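Local coordinates for protein hypothetical bacterial 6-phosphogluconolactonase (Bacteroides fragilis, PDB 3SCY) that is a putative 6-phosphogluconolactonase, a seven-bladed beta-propeller that probably hydrolyses the lactone ring of 6-phosphogluconolactone, at residues Ser78-Asp83 with Leu89-Thr94; Leu227-Glu230 with Val235-Phe238; Thr106-Asn111 with Glu194-Lys199. One frame throughout, in Å; residues are numbered along the deposited sequence.

Interaction 1: residues Ser78-Asp83 with Leu89-Thr94; sequences SAFAFD and LHLLNT
Segments S78-D83 and L89-T94 run antiparallel, their axes 146° apart, and a classic beta bulge at L92 and N93 shifts the register by one, both residues facing A79. The evidence is at A79, where L92 N donates to A79 O at 2.8 Å. A weak bond joins N93 N to A79 O at 3.4 Å, while A79 N donates to N93 O. Beyond the bulge, A81 and H90 form a regular hydrogen-bonded pair, and a water bridges A81 O and H90 ND1.

S78, F80, F82, L89, L91 and T94 share one face of the sheet. L91 CD1 lies over one face of the F80 ring, offset toward its rim and 4.1 Å from its centroid, a CH-pi contact; CG anti to the backbone N (chi1 -177°) turns the branch back toward the partner strand. L89 CD2 fits between the two phenylalanines, 3.7 Å from F80 CB and 3.5 Å from F82 CD1. On the other face L92 CD2 approaches A81 CB.

Strand 88-96 is an edge strand of its four-stranded sheet, and 76-83 also bonds through its backbone to 63-68. F80, F82 and L89 pack against the adjacent sheet, meeting strand 28-35, and F82 also reaches strand 13-20.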
loop_
_atom_site.group_PDB
_atom_site.type_symbol
_atom_site.label_atom_id
_atom_site.label_comp_id
_atom_site.label_asym_id
_atom_site.label_seq_id
_atom_site.Cartn_x
_atom_site.Cartn_y
_atom_site.Cartn_z
ATOM N N SER A 78 10.340 11.873 0.078
ATOM C CA SER A 78 10.450 12.960 -0.887
ATOM C C SER A 78 9.066 13.500 -1.170
ATOM O O SER A 78 8.131 12.704 -1.296
ATOM C CB SER A 78 11.078 12.448 -2.182
ATOM O OG SER A 78 12.383 11.941 -1.956
ATOM N N ALA A 79 8.943 14.819 -1.291
ATOM C CA ALA A 79 7.696 15.498 -1.611
ATOM C C ALA A 79 7.818 16.143 -2.964
ATOM O O ALA A 79 8.815 16.828 -3.227
ATOM C CB ALA A 79 7.400 16.557 -0.558
ATOM N N PHE A 80 6.804 15.972 -3.808
ATOM C CA PHE A 80 6.796 16.506 -5.164
ATOM C C PHE A 80 5.535 17.267 -5.482
ATOM O O PHE A 80 4.456 16.858 -5.037
ATOM C CB PHE A 80 6.845 15.347 -6.188
ATOM C CG PHE A 80 7.989 14.379 -6.066
ATOM C CD1 PHE A 80 7.919 13.307 -5.182
ATOM C CD2 PHE A 80 9.127 14.519 -6.861
ATOM C CE1 PHE A 80 8.963 12.403 -5.073
ATOM C CE2 PHE A 80 10.187 13.625 -6.735
ATOM C CZ PHE A 80 10.101 12.585 -5.832
ATOM N N ALA A 81 5.642 18.318 -6.298
ATOM C CA ALA A 81 4.457 18.917 -6.898
ATOM C C ALA A 81 4.100 18.039 -8.100
ATOM O O ALA A 81 4.998 17.635 -8.863
ATOM C CB ALA A 81 4.728 20.337 -7.341
ATOM N N PHE A 82 2.828 17.711 -8.252
ATOM C CA PHE A 82 2.393 16.832 -9.335
ATOM C C PHE A 82 1.426 17.525 -10.255
ATOM O O PHE A 82 0.522 18.235 -9.819
ATOM C CB PHE A 82 1.752 15.548 -8.746
ATOM C CG PHE A 82 1.385 14.510 -9.785
ATOM C CD1 PHE A 82 2.352 13.980 -10.634
ATOM C CD2 PHE A 82 0.096 14.008 -9.860
ATOM C CE1 PHE A 82 2.020 13.011 -11.581
ATOM C CE2 PHE A 82 -0.235 13.028 -10.797
ATOM C CZ PHE A 82 0.730 12.539 -11.652
ATOM N N ASP A 83 1.633 17.336 -11.561
ATOM C CA ASP A 83 0.734 17.862 -12.589
ATOM C C ASP A 83 0.145 16.631 -13.278
ATOM O O ASP A 83 0.835 15.975 -14.053
ATOM C CB ASP A 83 1.465 18.818 -13.539
ATOM C CG ASP A 83 0.591 19.411 -14.634
ATOM O OD1 ASP A 83 -0.347 18.716 -15.094
ATOM O OD2 ASP A 83 0.863 20.546 -15.055
ATOM N N LEU A 89 6.517 15.361 -12.240
ATOM C CA LEU A 89 6.820 15.453 -10.814
ATOM C C LEU A 89 7.932 16.459 -10.616
ATOM O O LEU A 89 8.952 16.373 -11.303
ATOM C CB LEU A 89 7.246 14.100 -10.265
ATOM C CG LEU A 89 6.125 13.092 -10.158
ATOM C CD1 LEU A 89 6.660 11.670 -10.201
ATOM C CD2 LEU A 89 5.312 13.329 -8.911
ATOM N N HIS A 90 7.746 17.414 -9.715
ATOM C CA HIS A 90 8.789 18.404 -9.454
ATOM C C HIS A 90 9.122 18.347 -8.013
ATOM O O HIS A 90 8.300 18.744 -7.188
ATOM C CB HIS A 90 8.373 19.838 -9.869
ATOM C CG HIS A 90 8.351 20.054 -11.357
ATOM N ND1 HIS A 90 7.274 19.679 -12.112
ATOM C CD2 HIS A 90 9.283 20.614 -12.165
ATOM C CE1 HIS A 90 7.568 20.008 -13.356
ATOM N NE2 HIS A 90 8.768 20.585 -13.439
ATOM N N LEU A 91 10.295 17.813 -7.684
ATOM C CA LEU A 91 10.725 17.680 -6.302
ATOM C C LEU A 91 10.660 19.018 -5.581
ATOM O O LEU A 91 11.103 20.050 -6.097
ATOM C CB LEU A 91 12.148 17.099 -6.234
ATOM C CG LEU A 91 12.724 16.818 -4.840
ATOM C CD1 LEU A 91 12.000 15.657 -4.138
ATOM C CD2 LEU A 91 14.220 16.574 -4.914
ATOM N N LEU A 92 10.091 18.983 -4.369
ATOM C CA LEU A 92 10.018 20.148 -3.504
ATOM C C LEU A 92 11.097 20.043 -2.456
ATOM O O LEU A 92 11.874 20.982 -2.269
ATOM C CB LEU A 92 8.636 20.277 -2.847
ATOM C CG LEU A 92 7.421 20.377 -3.793
ATOM C CD1 LEU A 92 6.141 20.510 -2.975
ATOM C CD2 LEU A 92 7.534 21.550 -4.749
ATOM N N ASN A 93 11.134 18.893 -1.746
ATOM C CA ASN A 93 12.157 18.640 -0.741
ATOM C C ASN A 93 12.124 17.196 -0.286
ATOM O O ASN A 93 11.276 16.418 -0.726
ATOM C CB ASN A 93 12.053 19.604 0.460
ATOM C CG ASN A 93 10.930 19.340 1.436
ATOM O OD1 ASN A 93 9.918 18.712 1.104
ATOM N ND2 ASN A 93 11.131 19.761 2.678
ATOM N N THR A 94 13.079 16.848 0.590
ATOM C CA THR A 94 13.245 15.517 1.160
ATOM C C THR A 94 13.495 15.679 2.656
ATOM O O THR A 94 14.086 16.688 3.073
ATOM C CB THR A 94 14.421 14.795 0.448
ATOM O OG1 THR A 94 14.294 14.927 -0.969
ATOM C CG2 THR A 94 14.541 13.323 0.818
HETATM O O HOH W 1 4.758 18.956 -11.767
#

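Interaction 2: residues Leu227-Glu230 with Val235-Phe238; sequences LINE and VIAF
L227 N donates to I236 O at 2.9 Å with an N-H...O angle of 168°, and the return bond from I236 N to L227 O completes the pair. The two reciprocal bonds define an antiparallel hydrogen-bonded pair. L227 O also receives a CA-H...O contact from V235, its CA 3.2 Å away, so this one carbonyl meets two consecutive residues of the facing strand. V235 CG1 packs beside the same L227 O, 3.6 Å from it.

The side chains of L227 and I236 emerge on the same face. There L227 CB meets the edge of the F238 ring in its plane, 3.8 Å from CE1, while I236 CG2 lies over one face of that ring, near its rim. The phenyl group is thereby touched at an edge and on a face by the two paired residues. The end of I236 lies against the amide of N229: CD1 is 3.4 Å from ND2. CG1 of I236 sits anti to its own carbonyl carbon (chi1 -60°), which directs the chain to that amide. ND2 of N229 is hydrogen-bonded to T234 OG1, at the start of strand 234-241.

All five touching residues are buried. This two-stranded ladder, strands 224-229 and 234-241, is the central hairpin of a four-stranded antiparallel blade, the repeating unit of the seven-bladed beta-propeller.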
loop_
_atom_site.group_PDB
_atom_site.type_symbol
_atom_site.label_atom_id
_atom_site.label_comp_id
_atom_site.label_asym_id
_atom_site.label_seq_id
_atom_site.Cartn_x
_atom_site.Cartn_y
_atom_site.Cartn_z
ATOM N N LEU A 227 -6.584 -8.083 6.372
ATOM C CA LEU A 227 -5.144 -8.073 6.496
ATOM C C LEU A 227 -4.510 -9.202 5.712
ATOM O O LEU A 227 -4.994 -10.332 5.793
ATOM C CB LEU A 227 -4.790 -8.240 7.995
ATOM C CG LEU A 227 -3.339 -8.507 8.371
ATOM C CD1 LEU A 227 -2.474 -7.261 8.162
ATOM C CD2 LEU A 227 -3.231 -8.989 9.842
ATOM N N ILE A 228 -3.426 -8.899 4.978
ATOM C CA ILE A 228 -2.658 -9.920 4.282
ATOM C C ILE A 228 -1.398 -10.155 5.108
ATOM O O ILE A 228 -0.683 -9.193 5.431
ATOM C CB ILE A 228 -2.365 -9.635 2.777
ATOM C CG1 ILE A 228 -1.702 -10.872 2.131
ATOM C CG2 ILE A 228 -1.516 -8.347 2.564
ATOM C CD1 ILE A 228 -1.634 -10.886 0.648
ATOM N N ASN A 229 -1.133 -11.434 5.435
ATOM C CA ASN A 229 0.016 -11.845 6.230
ATOM C C ASN A 229 1.071 -12.407 5.318
ATOM O O ASN A 229 0.817 -13.406 4.629
ATOM C CB ASN A 229 -0.426 -12.855 7.273
ATOM C CG ASN A 229 -1.301 -12.221 8.317
ATOM O OD1 ASN A 229 -0.891 -11.301 9.011
ATOM N ND2 ASN A 229 -2.529 -12.686 8.430
ATOM N N GLU A 230 2.254 -11.769 5.302
ATOM C CA GLU A 230 3.331 -12.174 4.402
ATOM C C GLU A 230 3.823 -13.593 4.674
ATOM O O GLU A 230 3.960 -14.377 3.738
ATOM C CB GLU A 230 4.516 -11.205 4.487
ATOM C CG GLU A 230 5.697 -11.614 3.614
ATOM C CD GLU A 230 6.743 -10.539 3.418
ATOM O OE1 GLU A 230 6.367 -9.351 3.300
ATOM O OE2 GLU A 230 7.935 -10.894 3.279
ATOM N N VAL A 235 -5.123 -14.437 4.825
ATOM C CA VAL A 235 -5.927 -13.223 4.901
ATOM C C VAL A 235 -6.731 -13.360 6.175
ATOM O O VAL A 235 -7.371 -14.394 6.379
ATOM C CB VAL A 235 -6.836 -12.959 3.662
ATOM C CG1 VAL A 235 -7.753 -11.739 3.888
ATOM C CG2 VAL A 235 -6.003 -12.756 2.409
ATOM N N ILE A 236 -6.694 -12.323 7.014
ATOM C CA ILE A 236 -7.526 -12.257 8.199
ATOM C C ILE A 236 -8.592 -11.197 7.948
ATOM O O ILE A 236 -8.279 -10.057 7.556
ATOM C CB ILE A 236 -6.732 -11.986 9.491
ATOM C CG1 ILE A 236 -5.693 -13.113 9.721
ATOM C CG2 ILE A 236 -7.695 -11.894 10.679
ATOM C CD1 ILE A 236 -4.766 -12.853 10.954
ATOM N N ALA A 237 -9.856 -11.599 8.136
ATOM C CA ALA A 237 -11.007 -10.719 8.031
ATOM C C ALA A 237 -11.399 -10.273 9.416
ATOM O O ALA A 237 -11.427 -11.076 10.351
ATOM C CB ALA A 237 -12.175 -11.438 7.363
ATOM N N PHE A 238 -11.665 -8.989 9.553
ATOM C CA PHE A 238 -12.084 -8.394 10.805
ATOM C C PHE A 238 -13.301 -7.570 10.679
ATOM O O PHE A 238 -13.510 -6.901 9.655
ATOM C CB PHE A 238 -11.003 -7.401 11.326
ATOM C CG PHE A 238 -9.607 -7.914 11.560
ATOM C CD1 PHE A 238 -8.641 -7.820 10.561
ATOM C CD2 PHE A 238 -9.210 -8.337 12.825
ATOM C CE1 PHE A 238 -7.332 -8.238 10.792
ATOM C CE2 PHE A 238 -7.890 -8.723 13.067
ATOM C CZ PHE A 238 -6.964 -8.687 12.049
#

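Interaction 3: residues Thr106-Asn111 with Glu194-Lys199; sequences TTNGKN and EKFLTK
Amide-on-ring stacking carries the contact between N111 and F196. The N111 amide lies over one face of the phenyl ring, their planes 24° apart, with ND2 3.5 Å from F196 CD1 and displaced toward the rim. A CH-pi contact comes from the same residue: N111 CB lies over the face, 4.0 Å from the ring centroid. F196 reaches across because its CG is anti to the backbone N (chi1 -176°); L197 CD2 covers the opposite face. N108 arrives obliquely, with ND2 3.5 Å from F196 CE1 and its amide plane turned 46° from the ring.

This is a junction between neighbouring propeller blades: T106-N111 spans the tight turn joining strands 102-107 and 111-116, whereas F196 immediately precedes strand 197-206, an edge strand of the next sheet.

Hydrogen bonds shape the turn that presents the asparagines. N108 OD1 accepts from K110 N (an Asx turn) and, at 2.9 Å, from N111 N, the latter nearly along its C=O axis; these two bonds hold OD1 in place, K110 N coming from above the carbonyl plane. T107 OG1 accepts from G109 N at 2.9 Å, an ST turn. Outside these segments, N111 ND2 donates to A188 O, which ties the stacked amide to the loop before F196.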
loop_
_atom_site.group_PDB
_atom_site.type_symbol
_atom_site.label_atom_id
_atom_site.label_comp_id
_atom_site.label_asym_id
_atom_site.label_seq_id
_atom_site.Cartn_x
_atom_site.Cartn_y
_atom_site.Cartn_z
ATOM N N THR A 106 1.274 7.059 4.515
ATOM C CA THR A 106 -0.113 7.493 4.420
ATOM C C THR A 106 -0.180 8.971 4.791
ATOM O O THR A 106 0.814 9.528 5.250
ATOM C CB THR A 106 -1.070 6.628 5.258
ATOM O OG1 THR A 106 -2.394 6.890 4.772
ATOM C CG2 THR A 106 -0.974 6.915 6.763
ATOM N N THR A 107 -1.314 9.618 4.523
ATOM C CA THR A 107 -1.474 11.029 4.832
ATOM C C THR A 107 -2.890 11.313 5.268
ATOM O O THR A 107 -3.838 10.609 4.861
ATOM C CB THR A 107 -1.134 11.899 3.580
ATOM O OG1 THR A 107 -1.127 13.295 3.952
ATOM C CG2 THR A 107 -2.136 11.712 2.404
ATOM N N ASN A 108 -3.055 12.416 6.029
ATOM C CA ASN A 108 -4.388 12.948 6.289
ATOM C C ASN A 108 -4.453 14.384 5.732
ATOM O O ASN A 108 -5.365 15.111 6.081
ATOM C CB ASN A 108 -4.753 12.902 7.776
ATOM C CG ASN A 108 -4.014 13.914 8.615
ATOM O OD1 ASN A 108 -2.928 14.371 8.244
ATOM N ND2 ASN A 108 -4.638 14.349 9.710
ATOM N N GLY A 109 -3.457 14.794 4.936
ATOM C CA GLY A 109 -3.405 16.143 4.364
ATOM C C GLY A 109 -2.661 17.134 5.242
ATOM O O GLY A 109 -2.243 18.211 4.772
ATOM N N LYS A 110 -2.499 16.791 6.545
ATOM C CA LYS A 110 -1.781 17.628 7.511
ATOM C C LYS A 110 -0.449 17.003 7.911
ATOM O O LYS A 110 0.468 17.703 8.297
ATOM C CB LYS A 110 -2.624 17.873 8.769
ATOM C CG LYS A 110 -3.890 18.665 8.499
ATOM C CD LYS A 110 -4.721 18.810 9.768
ATOM C CE LYS A 110 -5.921 19.712 9.567
ATOM N NZ LYS A 110 -6.943 19.083 8.690
ATOM N N ASN A 111 -0.345 15.674 7.832
ATOM C CA ASN A 111 0.845 14.922 8.173
ATOM C C ASN A 111 1.004 13.758 7.252
ATOM O O ASN A 111 0.007 13.214 6.762
ATOM C CB ASN A 111 0.728 14.352 9.612
ATOM C CG ASN A 111 0.606 15.444 10.635
ATOM O OD1 ASN A 111 1.604 16.014 11.047
ATOM N ND2 ASN A 111 -0.627 15.768 11.056
ATOM N N GLU A 194 1.114 20.531 17.404
ATOM C CA GLU A 194 0.507 19.561 18.333
ATOM C C GLU A 194 0.946 18.152 17.924
ATOM O O GLU A 194 1.224 17.880 16.734
ATOM C CB GLU A 194 -1.035 19.649 18.358
ATOM C CG GLU A 194 -1.575 21.002 18.798
ATOM C CD GLU A 194 -3.079 21.163 18.698
ATOM O OE1 GLU A 194 -3.782 20.132 18.602
ATOM O OE2 GLU A 194 -3.560 22.322 18.738
ATOM N N LYS A 195 0.962 17.235 18.911
ATOM C CA LYS A 195 1.335 15.853 18.611
ATOM C C LYS A 195 0.219 15.178 17.798
ATOM O O LYS A 195 -0.957 15.281 18.172
ATOM C CB LYS A 195 1.596 15.096 19.923
ATOM C CG LYS A 195 2.233 13.724 19.748
ATOM C CD LYS A 195 2.642 13.223 21.150
ATOM C CE LYS A 195 3.649 12.113 21.078
ATOM N NZ LYS A 195 3.848 11.467 22.408
ATOM N N PHE A 196 0.593 14.469 16.722
ATOM C CA PHE A 196 -0.386 13.823 15.873
ATOM C C PHE A 196 -0.917 12.516 16.489
ATOM O O PHE A 196 -2.134 12.274 16.482
ATOM C CB PHE A 196 0.250 13.555 14.488
ATOM C CG PHE A 196 -0.648 12.977 13.418
ATOM C CD1 PHE A 196 -1.948 13.438 13.254
ATOM C CD2 PHE A 196 -0.182 11.991 12.555
ATOM C CE1 PHE A 196 -2.775 12.914 12.253
ATOM C CE2 PHE A 196 -0.996 11.498 11.531
ATOM C CZ PHE A 196 -2.291 11.944 11.406
ATOM N N LEU A 197 -0.001 11.629 16.909
ATOM C CA LEU A 197 -0.380 10.299 17.380
ATOM C C LEU A 197 -0.113 10.066 18.839
ATOM O O LEU A 197 0.935 10.452 19.344
ATOM C CB LEU A 197 0.397 9.231 16.596
ATOM C CG LEU A 197 0.261 9.263 15.065
ATOM C CD1 LEU A 197 1.162 8.207 14.414
ATOM C CD2 LEU A 197 -1.193 9.128 14.641
ATOM N N THR A 198 -1.045 9.384 19.505
ATOM C CA THR A 198 -0.910 8.944 20.894
ATOM C C THR A 198 -1.312 7.483 20.938
ATOM O O THR A 198 -2.211 7.081 20.201
ATOM C CB THR A 198 -1.752 9.805 21.835
ATOM O OG1 THR A 198 -3.097 9.838 21.353
ATOM C CG2 THR A 198 -1.218 11.225 21.955
ATOM N N LYS A 199 -0.683 6.679 21.828
ATOM C CA LYS A 199 -1.024 5.248 21.876
ATOM C C LYS A 199 -2.500 5.059 22.264
ATOM O O LYS A 199 -3.017 5.796 23.100
ATOM C CB LYS A 199 -0.074 4.507 22.826
ATOM C CG LYS A 199 1.340 4.411 22.243
ATOM C CD LYS A 199 2.243 3.525 23.077
ATOM C CE LYS A 199 3.576 3.302 22.408
ATOM N NZ LYS A 199 4.469 2.455 23.245
#

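How the interactions relate
The three contacts occupy separate places around the propeller and do not touch. Interactions 1 and 3 are closest, with centres 20 Å and nearest atoms about 10 Å apart, and strand 88-96 of the first is followed in the chain by strand 102-107 of the third. Interaction 2 lies across the chain's centre from interaction 1, 33 Å between centres, and 25 Å from interaction 3. Interactions 1 and 2 each pair strands within one blade, whereas interaction 3 joins two blades. The N229 side chain of interaction 2 is about 9 Å from a bound magnesium ion; the sodium site, at Q302 and L342, includes no residue of the three contacts.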